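Local atomic coordinates of 7,8-dihydro-6-hydroxymethylpterin pyrophosphokinase-dihydropteroate synthase (Plasmodium falciparum, PDB entry 6JWS), a protein that probably converts hydroxymethyldihydropterin and ATP to a pterin diphosphate, then joins this to 4-aminobenzoate to form dihydropteroate in folate biosynthesis. Residues B[503-506]-B[507-510]; B[174-177]-B[178-181]; B[689-692]-B[693-697]; B[137-140]-B[141-145]. The protein carries 1 engineered substitution. All coordinates share one frame; numbering follows the deposited sequence.

Interaction 1 (B[503-506]-B[507-510])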
ATOM      1  N   ASP B 503     -18.204 -22.991  -4.428  1.00 11.43           N
ATOM      2  CA  ASP B 503     -18.324 -24.233  -3.673  1.00 10.69           C
ATOM      3  C   ASP B 503     -17.383 -24.194  -2.461  1.00 10.49           C
ATOM      4  O   ASP B 503     -16.177 -24.410  -2.582  1.00  9.68           O
ATOM      5  CB  ASP B 503     -18.093 -25.438  -4.590  1.00 11.07           C
ATOM      6  CG  ASP B 503     -18.416 -26.794  -3.967  1.00 11.86           C
ATOM      7  OD1 ASP B 503     -18.055 -27.031  -2.762  1.00 11.50           O
ATOM      8  OD2 ASP B 503     -19.063 -27.606  -4.676  1.00 11.77           O
ATOM      9  N   ILE B 504     -17.951 -23.926  -1.277  1.00 10.11           N
ATOM     10  CA  ILE B 504     -17.147 -23.767  -0.074  1.00  9.62           C
ATOM     11  C   ILE B 504     -16.536 -25.097   0.384  1.00  9.03           C
ATOM     12  O   ILE B 504     -15.703 -25.097   1.281  1.00  9.17           O
ATOM     13  CB  ILE B 504     -17.929 -23.058   1.048  1.00  9.80           C
ATOM     14  CG1 ILE B 504     -19.130 -23.879   1.549  1.00  9.60           C
ATOM     15  CG2 ILE B 504     -18.318 -21.642   0.625  1.00  9.77           C
ATOM     16  CD1 ILE B 504     -19.677 -23.418   2.897  1.00  8.60           C
ATOM     17  N   SER B 505     -16.905 -26.222  -0.235  1.00  8.50           N
ATOM     18  CA  SER B 505     -16.254 -27.496   0.064  1.00  8.67           C
ATOM     19  C   SER B 505     -15.124 -27.804  -0.928  1.00  8.88           C
ATOM     20  O   SER B 505     -14.535 -28.882  -0.894  1.00  9.64           O
ATOM     21  CB  SER B 505     -17.265 -28.655   0.171  1.00  8.16           C
ATOM     22  OG  SER B 505     -17.704 -29.120  -1.114  1.00  8.28           O
ATOM     23  N   ALA B 506     -14.846 -26.871  -1.841  1.00  9.23           N
ATOM     24  CA  ALA B 506     -13.947 -27.085  -2.970  1.00 10.08           C
ATOM     25  C   ALA B 506     -14.354 -28.342  -3.750  1.00 10.47           C
ATOM     26  O   ALA B 506     -13.506 -29.080  -4.252  1.00 10.25           O
ATOM     27  CB  ALA B 506     -12.494 -27.104  -2.530  1.00  9.57           C
ATOM     28  N   CYS B 507     -15.675 -28.562  -3.846  1.00 11.16           N
ATOM     29  CA  CYS B 507     -16.261 -29.630  -4.641  1.00 11.49           C
ATOM     30  C   CYS B 507     -15.899 -30.993  -4.048  1.00 11.99           C
ATOM     31  O   CYS B 507     -15.795 -31.970  -4.777  1.00 13.06           O
ATOM     32  CB  CYS B 507     -15.783 -29.561  -6.087  1.00 11.92           C
ATOM     33  SG  CYS B 507     -16.199 -28.015  -6.940  1.00 13.56           S
ATOM     34  N   THR B 508     -15.657 -31.059  -2.733  1.00 12.16           N
ATOM     35  CA  THR B 508     -15.461 -32.345  -2.091  1.00 12.23           C
ATOM     36  C   THR B 508     -16.776 -32.903  -1.549  1.00 13.23           C
ATOM     37  O   THR B 508     -16.819 -34.097  -1.268  1.00 14.44           O
ATOM     38  CB  THR B 508     -14.424 -32.309  -0.955  1.00 12.28           C
ATOM     39  OG1 THR B 508     -14.875 -31.399   0.051  1.00 12.44           O
ATOM     40  CG2 THR B 508     -13.028 -31.938  -1.411  1.00 12.16           C
ATOM     41  N   ASN B 509     -17.803 -32.061  -1.315  1.00 13.51           N
ATOM     42  CA  ASN B 509     -19.093 -32.564  -0.845  1.00 14.49           C
ATOM     43  C   ASN B 509     -19.674 -33.512  -1.896  1.00 14.90           C
ATOM     44  O   ASN B 509     -20.210 -34.557  -1.557  1.00 15.39           O
ATOM     45  CB  ASN B 509     -20.146 -31.492  -0.534  1.00 13.79           C
ATOM     46  CG  ASN B 509     -21.555 -32.067  -0.372  1.00 14.87           C
ATOM     47  OD1 ASN B 509     -21.840 -32.795   0.577  1.00 15.58           O
ATOM     48  ND2 ASN B 509     -22.475 -31.732  -1.266  1.00 14.21           N
ATOM     49  N   ASN B 510     -19.581 -33.121  -3.167  1.00 14.83           N
ATOM     50  CA  ASN B 510     -20.113 -33.934  -4.242  1.00 15.28           C
ATOM     51  C   ASN B 510     -19.298 -33.666  -5.503  1.00 15.19           C
ATOM     52  O   ASN B 510     -19.659 -32.782  -6.283  1.00 15.35           O
ATOM     53  CB  ASN B 510     -21.606 -33.673  -4.488  1.00 14.92           C
ATOM     54  CG  ASN B 510     -22.164 -34.676  -5.477  1.00 15.44           C
ATOM     55  OD1 ASN B 510     -21.389 -35.362  -6.142  1.00 13.84           O
ATOM     56  ND2 ASN B 510     -23.489 -34.785  -5.575  1.00 16.53           N
TER
HETATM   57  O   HOH W   1     -19.817 -30.207  -3.697  1.00 14.18           O

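Interaction 2 (B[174-177]-B[178-181])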
ATOM      1  N   VAL B 174      -6.723 -41.286 -31.548  1.00 38.46           N
ATOM      2  CA  VAL B 174      -6.115 -41.165 -32.862  1.00 37.32           C
ATOM      3  C   VAL B 174      -4.764 -41.872 -32.834  1.00 37.38           C
ATOM      4  O   VAL B 174      -4.085 -41.859 -31.812  1.00 38.28           O
ATOM      5  CB  VAL B 174      -6.030 -39.695 -33.301  1.00 36.32           C
ATOM      6  CG1 VAL B 174      -5.272 -39.538 -34.606  1.00 37.20           C
ATOM      7  CG2 VAL B 174      -7.421 -39.096 -33.435  1.00 36.40           C
ATOM      8  N   ASN B 175      -4.408 -42.527 -33.948  1.00 38.79           N
ATOM      9  CA  ASN B 175      -3.285 -43.453 -33.971  1.00 39.86           C
ATOM     10  C   ASN B 175      -1.937 -42.742 -34.071  1.00 37.88           C
ATOM     11  O   ASN B 175      -0.930 -43.295 -33.625  1.00 36.78           O
ATOM     12  CB  ASN B 175      -3.405 -44.500 -35.079  1.00 45.18           C
ATOM     13  CG  ASN B 175      -4.545 -45.472 -34.856  1.00 49.84           C
ATOM     14  OD1 ASN B 175      -4.808 -45.906 -33.733  1.00 51.06           O
ATOM     15  ND2 ASN B 175      -5.228 -45.820 -35.931  1.00 52.18           N
ATOM     16  N   ASP B 176      -1.911 -41.540 -34.670  1.00 37.59           N
ATOM     17  CA  ASP B 176      -0.642 -40.895 -34.971  1.00 35.07           C
ATOM     18  C   ASP B 176      -0.833 -39.390 -35.133  1.00 34.22           C
ATOM     19  O   ASP B 176      -1.948 -38.924 -35.385  1.00 32.65           O
ATOM     20  CB  ASP B 176      -0.033 -41.463 -36.257  1.00 37.76           C
ATOM     21  CG  ASP B 176      -0.893 -41.148 -37.466  1.00 39.68           C
ATOM     22  OD1 ASP B 176      -1.881 -41.883 -37.684  1.00 40.75           O
ATOM     23  OD2 ASP B 176      -0.627 -40.119 -38.129  1.00 39.32           O
ATOM     24  N   PRO B 177       0.263 -38.595 -35.025  1.00 35.80           N
ATOM     25  CA  PRO B 177       0.191 -37.143 -35.189  1.00 34.46           C
ATOM     26  C   PRO B 177      -0.237 -36.680 -36.577  1.00 36.16           C
ATOM     27  O   PRO B 177      -0.801 -35.589 -36.727  1.00 35.83           O
ATOM     28  CB  PRO B 177       1.598 -36.627 -34.825  1.00 34.53           C
ATOM     29  CG  PRO B 177       2.508 -37.844 -34.875  1.00 33.38           C
ATOM     30  CD  PRO B 177       1.616 -39.046 -34.639  1.00 35.51           C
ATOM     31  N   LEU B 178       0.023 -37.512 -37.596  1.00 37.82           N
ATOM     32  CA  LEU B 178      -0.405 -37.114 -38.932  1.00 34.88           C
ATOM     33  C   LEU B 178      -1.919 -37.241 -39.033  1.00 31.16           C
ATOM     34  O   LEU B 178      -2.576 -36.318 -39.502  1.00 30.73           O
ATOM     35  CB  LEU B 178       0.338 -37.883 -40.030  1.00 35.96           C
ATOM     36  CG  LEU B 178       0.053 -37.399 -41.454  1.00 37.38           C
ATOM     37  CD1 LEU B 178      -0.002 -35.881 -41.527  1.00 36.44           C
ATOM     38  CD2 LEU B 178       1.078 -37.939 -42.437  1.00 41.65           C
ATOM     39  N   SER B 179      -2.476 -38.356 -38.545  1.00 32.03           N
ATOM     40  CA  SER B 179      -3.931 -38.468 -38.512  1.00 34.79           C
ATOM     41  C   SER B 179      -4.514 -37.365 -37.625  1.00 35.15           C
ATOM     42  O   SER B 179      -5.520 -36.745 -37.981  1.00 35.15           O
ATOM     43  CB  SER B 179      -4.418 -39.833 -38.081  1.00 34.22           C
ATOM     44  OG  SER B 179      -3.537 -40.865 -38.507  1.00 34.98           O
ATOM     45  N   MET B 180      -3.860 -37.097 -36.488  1.00 33.76           N
ATOM     46  CA  MET B 180      -4.378 -36.074 -35.592  1.00 35.73           C
ATOM     47  C   MET B 180      -4.401 -34.718 -36.289  1.00 35.83           C
ATOM     48  O   MET B 180      -5.394 -33.989 -36.199  1.00 37.61           O
ATOM     49  CB  MET B 180      -3.589 -35.969 -34.284  1.00 37.35           C
ATOM     50  CG  MET B 180      -4.127 -34.863 -33.384  1.00 37.89           C
ATOM     51  SD  MET B 180      -3.816 -35.201 -31.654  1.00 38.57           S
ATOM     52  CE  MET B 180      -2.095 -34.733 -31.566  1.00 40.80           C
ATOM     53  N   LEU B 181      -3.314 -34.385 -36.996  1.00 34.76           N
ATOM     54  CA  LEU B 181      -3.253 -33.095 -37.664  1.00 33.64           C
ATOM     55  C   LEU B 181      -4.370 -32.973 -38.702  1.00 33.63           C
ATOM     56  O   LEU B 181      -4.976 -31.906 -38.848  1.00 33.09           O
ATOM     57  CB  LEU B 181      -1.868 -32.899 -38.278  1.00 36.99           C
ATOM     58  CG  LEU B 181      -1.648 -31.553 -38.963  1.00 37.94           C
ATOM     59  CD1 LEU B 181      -1.897 -30.397 -38.000  1.00 37.02           C
ATOM     60  CD2 LEU B 181      -0.243 -31.482 -39.537  1.00 40.38           C
TER

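Interaction 3 (B[689-692]-B[693-697]). With MG (magnesium ion), chain O.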
ATOM      1  N   ASP B 689     -21.136  -4.748   1.834  1.00 14.57           N
ATOM      2  CA  ASP B 689     -21.244  -3.296   1.781  1.00 14.45           C
ATOM      3  C   ASP B 689     -20.642  -2.813   0.459  1.00 14.45           C
ATOM      4  O   ASP B 689     -19.477  -2.440   0.398  1.00 13.93           O
ATOM      5  CB  ASP B 689     -20.665  -2.687   3.060  1.00 14.25           C
ATOM      6  CG  ASP B 689     -21.329  -3.191   4.345  1.00 15.28           C
ATOM      7  OD1 ASP B 689     -22.423  -2.684   4.675  1.00 15.54           O
ATOM      8  OD2 ASP B 689     -20.751  -4.090   5.033  1.00 14.84           O
ATOM      9  N   VAL B 690     -21.456  -2.844  -0.605  1.00 14.45           N
ATOM     10  CA  VAL B 690     -20.974  -2.679  -1.963  1.00 15.20           C
ATOM     11  C   VAL B 690     -20.639  -1.201  -2.214  1.00 17.29           C
ATOM     12  O   VAL B 690     -19.576  -0.904  -2.763  1.00 17.19           O
ATOM     13  CB  VAL B 690     -21.975  -3.228  -3.002  1.00 14.11           C
ATOM     14  CG1 VAL B 690     -21.520  -2.926  -4.425  1.00 13.91           C
ATOM     15  CG2 VAL B 690     -22.230  -4.722  -2.848  1.00 13.35           C
ATOM     16  N   LEU B 691     -21.538  -0.285  -1.799  1.00 16.68           N
ATOM     17  CA  LEU B 691     -21.348   1.135  -2.054  1.00 15.83           C
ATOM     18  C   LEU B 691     -20.086   1.599  -1.335  1.00 14.05           C
ATOM     19  O   LEU B 691     -19.296   2.355  -1.886  1.00 13.42           O
ATOM     20  CB  LEU B 691     -22.570   1.927  -1.570  1.00 17.86           C
ATOM     21  CG  LEU B 691     -22.399   3.447  -1.613  1.00 21.36           C
ATOM     22  CD1 LEU B 691     -23.731   4.144  -1.922  1.00 22.02           C
ATOM     23  CD2 LEU B 691     -21.778   3.981  -0.304  1.00 20.43           C
ATOM     24  N   GLU B 692     -19.923   1.155  -0.088  1.00 13.25           N
ATOM     25  CA  GLU B 692     -18.783   1.562   0.714  1.00 13.33           C
ATOM     26  C   GLU B 692     -17.482   1.081   0.056  1.00 13.51           C
ATOM     27  O   GLU B 692     -16.532   1.840  -0.092  1.00 13.19           O
ATOM     28  CB  GLU B 692     -18.949   0.997   2.124  1.00 13.94           C
ATOM     29  CG  GLU B 692     -20.176   1.519   2.861  1.00 14.59           C
ATOM     30  CD  GLU B 692     -21.455   0.697   2.723  1.00 16.13           C
ATOM     31  OE1 GLU B 692     -21.816   0.307   1.589  1.00 15.07           O
ATOM     32  OE2 GLU B 692     -22.088   0.425   3.769  1.00 17.62           O
ATOM     33  N   THR B 693     -17.450  -0.194  -0.357  1.00 13.44           N
ATOM     34  CA  THR B 693     -16.258  -0.823  -0.906  1.00 13.36           C
ATOM     35  C   THR B 693     -15.880  -0.161  -2.234  1.00 13.68           C
ATOM     36  O   THR B 693     -14.708   0.130  -2.485  1.00 13.24           O
ATOM     37  CB  THR B 693     -16.473  -2.342  -1.034  1.00 12.70           C
ATOM     38  OG1 THR B 693     -16.830  -2.835   0.263  1.00 11.40           O
ATOM     39  CG2 THR B 693     -15.248  -3.070  -1.544  1.00 12.11           C
ATOM     40  N   LYS B 694     -16.883   0.059  -3.095  1.00 14.75           N
ATOM     41  CA  LYS B 694     -16.660   0.704  -4.381  1.00 16.00           C
ATOM     42  C   LYS B 694     -16.089   2.115  -4.200  1.00 16.00           C
ATOM     43  O   LYS B 694     -15.289   2.560  -5.025  1.00 17.03           O
ATOM     44  CB  LYS B 694     -17.975   0.776  -5.164  1.00 17.07           C
ATOM     45  CG  LYS B 694     -17.858   1.219  -6.619  1.00 18.82           C
ATOM     46  CD  LYS B 694     -16.984   0.294  -7.442  1.00 22.01           C
ATOM     47  CE  LYS B 694     -17.126   0.479  -8.939  1.00 24.15           C
ATOM     48  NZ  LYS B 694     -16.850   1.876  -9.346  1.00 26.14           N
ATOM     49  N   SER B 695     -16.525   2.824  -3.152  1.00 14.48           N
ATOM     50  CA  SER B 695     -16.067   4.184  -2.932  1.00 14.92           C
ATOM     51  C   SER B 695     -14.574   4.152  -2.631  1.00 14.81           C
ATOM     52  O   SER B 695     -13.825   4.992  -3.140  1.00 15.32           O
ATOM     53  CB  SER B 695     -16.822   4.858  -1.814  1.00 15.88           C
ATOM     54  OG  SER B 695     -18.208   4.908  -2.111  1.00 16.06           O
ATOM     55  N   VAL B 696     -14.163   3.144  -1.841  1.00 13.21           N
ATOM     56  CA  VAL B 696     -12.776   2.954  -1.474  1.00 12.39           C
ATOM     57  C   VAL B 696     -11.958   2.608  -2.711  1.00 12.48           C
ATOM     58  O   VAL B 696     -10.929   3.208  -2.959  1.00 13.21           O
ATOM     59  CB  VAL B 696     -12.607   1.927  -0.332  1.00 12.36           C
ATOM     60  CG1 VAL B 696     -11.156   1.457  -0.202  1.00 11.27           C
ATOM     61  CG2 VAL B 696     -13.079   2.510   1.002  1.00 11.84           C
ATOM     62  N   LEU B 697     -12.393   1.619  -3.489  1.00 12.80           N
ATOM     63  CA  LEU B 697     -11.604   1.200  -4.635  1.00 12.46           C
ATOM     64  C   LEU B 697     -11.503   2.338  -5.661  1.00 12.70           C
ATOM     65  O   LEU B 697     -10.491   2.460  -6.350  1.00 12.45           O
ATOM     66  CB  LEU B 697     -12.218  -0.077  -5.231  1.00 12.30           C
ATOM     67  CG  LEU B 697     -12.277  -1.311  -4.311  1.00 12.79           C
ATOM     68  CD1 LEU B 697     -12.898  -2.491  -5.040  1.00 12.73           C
ATOM     69  CD2 LEU B 697     -10.903  -1.714  -3.785  1.00 11.69           C
TER
HETATM   70 MG    MG O 807     -23.768  -0.853   4.339  1.00 12.45          MG
HETATM   71  O   HOH W   2     -25.025   1.190   4.313  1.00 42.67           O
HETATM   72  O   HOH W   3     -23.862  -0.804   2.169  1.00 17.43           O

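Interaction 4 (B[137-140]-B[141-145])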
ATOM      1  N   ASN B 137      15.752 -25.852 -37.157  1.00 34.02           N
ATOM      2  CA  ASN B 137      16.512 -24.615 -37.296  1.00 35.51           C
ATOM      3  C   ASN B 137      16.281 -24.039 -38.691  1.00 35.58           C
ATOM      4  O   ASN B 137      16.117 -22.834 -38.850  1.00 38.35           O
ATOM      5  CB  ASN B 137      18.001 -24.779 -36.974  1.00 37.41           C
ATOM      6  CG  ASN B 137      18.310 -25.030 -35.511  1.00 39.47           C
ATOM      7  OD1 ASN B 137      19.440 -25.374 -35.170  1.00 43.39           O
ATOM      8  ND2 ASN B 137      17.328 -24.869 -34.634  1.00 38.66           N
ATOM      9  N   ASN B 138      16.237 -24.923 -39.692  1.00 35.60           N
ATOM     10  CA  ASN B 138      16.035 -24.511 -41.066  1.00 35.91           C
ATOM     11  C   ASN B 138      14.726 -23.743 -41.186  1.00 34.45           C
ATOM     12  O   ASN B 138      14.695 -22.659 -41.769  1.00 35.34           O
ATOM     13  CB  ASN B 138      16.098 -25.691 -42.041  1.00 39.97           C
ATOM     14  CG  ASN B 138      15.616 -25.322 -43.430  1.00 40.46           C
ATOM     15  OD1 ASN B 138      14.666 -25.913 -43.935  1.00 41.96           O
ATOM     16  ND2 ASN B 138      16.240 -24.332 -44.045  1.00 38.53           N
ATOM     17  N   ILE B 139      13.651 -24.312 -40.626  1.00 33.88           N
ATOM     18  CA  ILE B 139      12.344 -23.677 -40.703  1.00 32.21           C
ATOM     19  C   ILE B 139      12.414 -22.294 -40.061  1.00 32.31           C
ATOM     20  O   ILE B 139      11.817 -21.345 -40.568  1.00 33.22           O
ATOM     21  CB  ILE B 139      11.244 -24.552 -40.069  1.00 32.12           C
ATOM     22  CG1 ILE B 139      11.063 -25.885 -40.809  1.00 32.17           C
ATOM     23  CG2 ILE B 139       9.937 -23.771 -39.943  1.00 29.35           C
ATOM     24  CD1 ILE B 139      10.617 -25.757 -42.261  1.00 29.27           C
ATOM     25  N   ILE B 140      13.155 -22.193 -38.948  1.00 34.78           N
ATOM     26  CA  ILE B 140      13.207 -20.968 -38.166  1.00 37.30           C
ATOM     27  C   ILE B 140      13.927 -19.890 -38.968  1.00 38.58           C
ATOM     28  O   ILE B 140      13.425 -18.767 -39.057  1.00 36.56           O
ATOM     29  CB  ILE B 140      13.825 -21.188 -36.763  1.00 38.93           C
ATOM     30  CG1 ILE B 140      12.976 -22.157 -35.925  1.00 38.26           C
ATOM     31  CG2 ILE B 140      14.039 -19.856 -36.046  1.00 34.49           C
ATOM     32  CD1 ILE B 140      13.631 -22.631 -34.636  1.00 36.52           C
ATOM     33  N   VAL B 141      15.081 -20.242 -39.566  1.00 42.19           N
ATOM     34  CA  VAL B 141      15.869 -19.253 -40.297  1.00 43.13           C
ATOM     35  C   VAL B 141      15.100 -18.818 -41.546  1.00 43.64           C
ATOM     36  O   VAL B 141      15.098 -17.639 -41.897  1.00 41.90           O
ATOM     37  CB  VAL B 141      17.331 -19.673 -40.591  1.00 42.07           C
ATOM     38  CG1 VAL B 141      17.995 -20.420 -39.445  1.00 37.28           C
ATOM     39  CG2 VAL B 141      17.491 -20.436 -41.893  1.00 45.63           C
ATOM     40  N   LYS B 142      14.405 -19.779 -42.170  1.00 47.65           N
ATOM     41  CA  LYS B 142      13.604 -19.544 -43.361  1.00 49.49           C
ATOM     42  C   LYS B 142      12.437 -18.603 -43.048  1.00 49.67           C
ATOM     43  O   LYS B 142      12.104 -17.740 -43.858  1.00 50.45           O
ATOM     44  CB  LYS B 142      13.136 -20.883 -43.940  1.00 57.48           C
ATOM     45  CG  LYS B 142      12.278 -20.798 -45.196  1.00 66.51           C
ATOM     46  CD  LYS B 142      11.400 -22.014 -45.420  1.00 75.47           C
ATOM     47  CE  LYS B 142      10.289 -21.753 -46.419  1.00 80.01           C
ATOM     48  NZ  LYS B 142       9.372 -22.911 -46.538  1.00 83.53           N
ATOM     49  N   ASN B 143      11.798 -18.768 -41.880  1.00 50.39           N
ATOM     50  CA  ASN B 143      10.662 -17.917 -41.543  1.00 49.34           C
ATOM     51  C   ASN B 143      11.167 -16.527 -41.153  1.00 50.40           C
ATOM     52  O   ASN B 143      10.491 -15.531 -41.419  1.00 50.11           O
ATOM     53  CB  ASN B 143       9.716 -18.547 -40.512  1.00 46.99           C
ATOM     54  CG  ASN B 143       8.885 -19.693 -41.060  1.00 49.09           C
ATOM     55  OD1 ASN B 143       8.513 -19.705 -42.233  1.00 51.40           O
ATOM     56  ND2 ASN B 143       8.570 -20.662 -40.215  1.00 43.81           N
ATOM     57  N   ASP B 144      12.362 -16.486 -40.536  1.00 50.50           N
ATOM     58  CA  ASP B 144      13.064 -15.258 -40.181  1.00 56.02           C
ATOM     59  C   ASP B 144      13.271 -14.396 -41.422  1.00 58.00           C
ATOM     60  O   ASP B 144      12.885 -13.229 -41.431  1.00 56.55           O
ATOM     61  CB  ASP B 144      14.436 -15.548 -39.562  1.00 61.34           C
ATOM     62  CG  ASP B 144      14.450 -15.645 -38.045  1.00 65.23           C
ATOM     63  OD1 ASP B 144      13.461 -15.221 -37.416  1.00 68.49           O
ATOM     64  OD2 ASP B 144      15.462 -16.139 -37.501  1.00 71.28           O
ATOM     65  N   GLU B 145      13.897 -14.992 -42.447  1.00 64.74           N
ATOM     66  CA  GLU B 145      14.168 -14.345 -43.723  1.00 72.61           C
ATOM     67  C   GLU B 145      12.880 -13.752 -44.300  1.00 72.11           C
ATOM     68  O   GLU B 145      12.816 -12.546 -44.536  1.00 67.32           O
ATOM     69  CB  GLU B 145      14.895 -15.309 -44.670  1.00 78.70           C
ATOM     70  CG  GLU B 145      14.718 -14.998 -46.152  1.00 89.44           C
ATOM     71  CD  GLU B 145      15.585 -13.888 -46.727  1.00 96.04           C
ATOM     72  OE1 GLU B 145      16.762 -14.166 -47.043  1.00 97.95           O
ATOM     73  OE2 GLU B 145      15.080 -12.752 -46.868  1.00 98.35           O
TER

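Interaction 1 (B[503-506]-B[507-510])
One carboxylate oxygen, OD1 of Asp-503, takes three bonds at once. The backbone N of Cys-507 reaches Asp-503 OD1 at 3.0 Å, steeply from above the carboxylate plane, 82° out of it. The hydroxyl OG of Ser-505 gives Asp-503 OD1 a short bond of 2.7 Å on the syn side, next to the other oxygen. The N of Ser-505 meets Asp-503 OD1 at 2.9 Å, almost in line with the C-O bond, which closes an Asx turn. The carboxylate gets there because CG of Asp-503 lies anti to the backbone N (chi1 -170°).

The serine also works as a relay. Ser-505 OG, donating to OD1, accepts from Asn-509 N at 2.9 Å and more weakly from Thr-508 N. Its carbonyl O is held twice by one residue. Thr-508 OG1 approaches Ser-505 O at 2.7 Å in the carbonyl plane, on a lone pair, and Thr-508 N comes to Ser-505 O at 3.1 Å from well above that plane.

The chain here bends twice, with a type I turn from Asp-503 to Ala-506 and a type I' turn from Ser-505 to Thr-508. These follow barrel strand 500-503. Ile-504 touches the bound pteroic acid, while Arg-558 of helix 547-564 bonds to Ala-506 O. A water donates to OD2 of Asp-503 and accepts from Asn-510 N.

Both carboxylate oxygens therefore have donors. The bonds to OD1 restrict rotation of the Asp-503 side chain, and the hydroxyl of Ser-505 is probably held in direction, since it donates to Asp-503 and accepts from Asn-509.

Interaction 2 (B[174-177]-B[178-181])
Asp-176 caps the start of helix 177-190 through Ser-179. In the capping bond, Ser-179 N donates to OD2 of Asp-176 at 2.6 Å. The donor lies above the carboxylate plane, 42° out of it. A chi1 of 65° sets the CG of Asp-176 between its own N and carbonyl carbon, which swings the carboxylate back over the first turn. The model places the Ser-179 hydroxyl implausibly close to this carboxylate, so its exact position is doubtful.

Two backbone bonds start the helix. Met-180 N donates to Asp-176 O at 2.9 Å, and Leu-181 N to Pro-177 O at 2.8 Å. Pro-177 has no N-H to offer and fills the first helical position.

The apolar part is small. Val-174 CG1 lies 3.6 Å from CB of Ser-179 and 4.0 Å from CB of Met-180, so Val-174, two residues before the cap, lies against the first turn.

The turn is buried in the kinase part. Met-180 packs on strands 16-24 and 208-214, and Pro-177 and Leu-178 meet Leu-316 of strand 316-318. Leu-181 reaches Ile-211 of strand 208-214 and touches the bound ATP.

Interaction 3 (B[689-692]-B[693-697])
The flat peptide carbonyl of Asp-689 takes two donors from Thr-693, one tilted to each side of its plane. OG1 of Thr-693 comes from one side at 2.7 Å from Asp-689 O. The N of Thr-693 comes from the opposite side at 3.1 Å from Asp-689 O. Each donor is tilted 26° from the carbonyl plane. Two residues on, the same pattern recurs: Ser-695 OG lies 2.8 Å and Ser-695 N 3.1 Å from Leu-691 O, again on opposite sides. Both hydroxyls fold back to the preceding turn because OG1 of Thr-693 (chi1 -56°) and OG of Ser-695 (chi1 -60°) sit beside their own backbone N. In this way two buried hydroxyls are satisfied by the helix itself.

The other flat groups are carboxylates, and they hold a magnesium ion. Asp-689 OD1 binds the magnesium at 2.3 Å and Glu-692 OE2 binds it at 2.2 Å. Two waters and the carbonyl O of Met-648 also bind the ion. A bend in the Glu-692 chain at chi2 carries its carboxylate back toward that of Asp-689. The other oxygen of Asp-689, OD2, forms a salt bridge with Arg-608. Asp-689 occupies the N-cap position, but its side chain serves the metal and makes no capping bond.

Between the two hydroxyl pairs, Lys-694 N bonds to Val-690 O at 2.9 Å. Glu-692 and Val-696 also pack against Cys-668 of the second subunit. Helix 690-704 follows strand 684-687, a beta-alpha step of the TIM barrel, and its first turn is part of a magnesium site beside the subunit interface.

Interaction 4 (B[137-140]-B[141-145])
Val-141 and Asn-137 meet one helical turn apart. The N of Val-141 bonds to Asn-137 O at 2.9 Å, nearly in line with the carbonyl. A chi1 of -39° brings CG1 of Val-141 close to Asn-137 O, at 3.1 Å. The other methyl of Val-141, CG2, leans over Asn-138 O at 3.6 Å.

Lys-142 N donates to Asn-138 O, and Lys-142 CB lies 3.2 Å from Asn-138 O. Beyond CG the lysine chain is extended, so its amino group runs away from the preceding turn.

Asn-143 N donates to Ile-139 O. Its amide lies alongside the Ile-139 side chain, and the two point the same way. ND2 of Asn-143 comes within 3.4 Å of the methyl CG2 of Ile-139. That amide nitrogen also approaches Ile-139 O, but at a poor angle, and its hydrogen bond goes instead to the hydroxyl of Tyr-322. This is the inward side of the alpha-helix 129-148, which in sequence lies between strands 46-57 and 163-172 of the kinase part. Ile-139 packs there on Phe-315 and Val-321, and Ile-140 on Val-321 and His-325. Phe-315 lines the ATP pocket.

Asp-144 N bonds to Ile-140 O. The carboxylate sits beside this carbonyl, with Asp-144 CG 3.4 Å from Ile-140 O. OD2 of Asp-144 passes CG2 of Ile-140 at 4.2 Å, a loose contact at the exposed Asp-144.

Glu-145 continues the backbone pattern, with Glu-145 N bonded to Val-141 O at 3.0 Å. Its side chain is poorly ordered.

Overall arrangement
The four contacts fall into two pairs, one in each half of this two-part enzyme. Interactions 2 and 4 belong to the kinase part. Their nearest atoms are about 13 Å apart, and both border the ATP site: the side chain of Leu-181 is about 4 Å from the nucleotide and that of Ile-139 about 6 Å. Interactions 1 and 3 belong to the synthase barrel, with nearest atoms about 17 Å apart. The side chain of Asp-503 is about 8 Å from pteroic acid and that of Asp-689 about 12 Å. Interactions 3 and 4 lie on opposite sides of the chain's centre, their own centres about 54 Å apart.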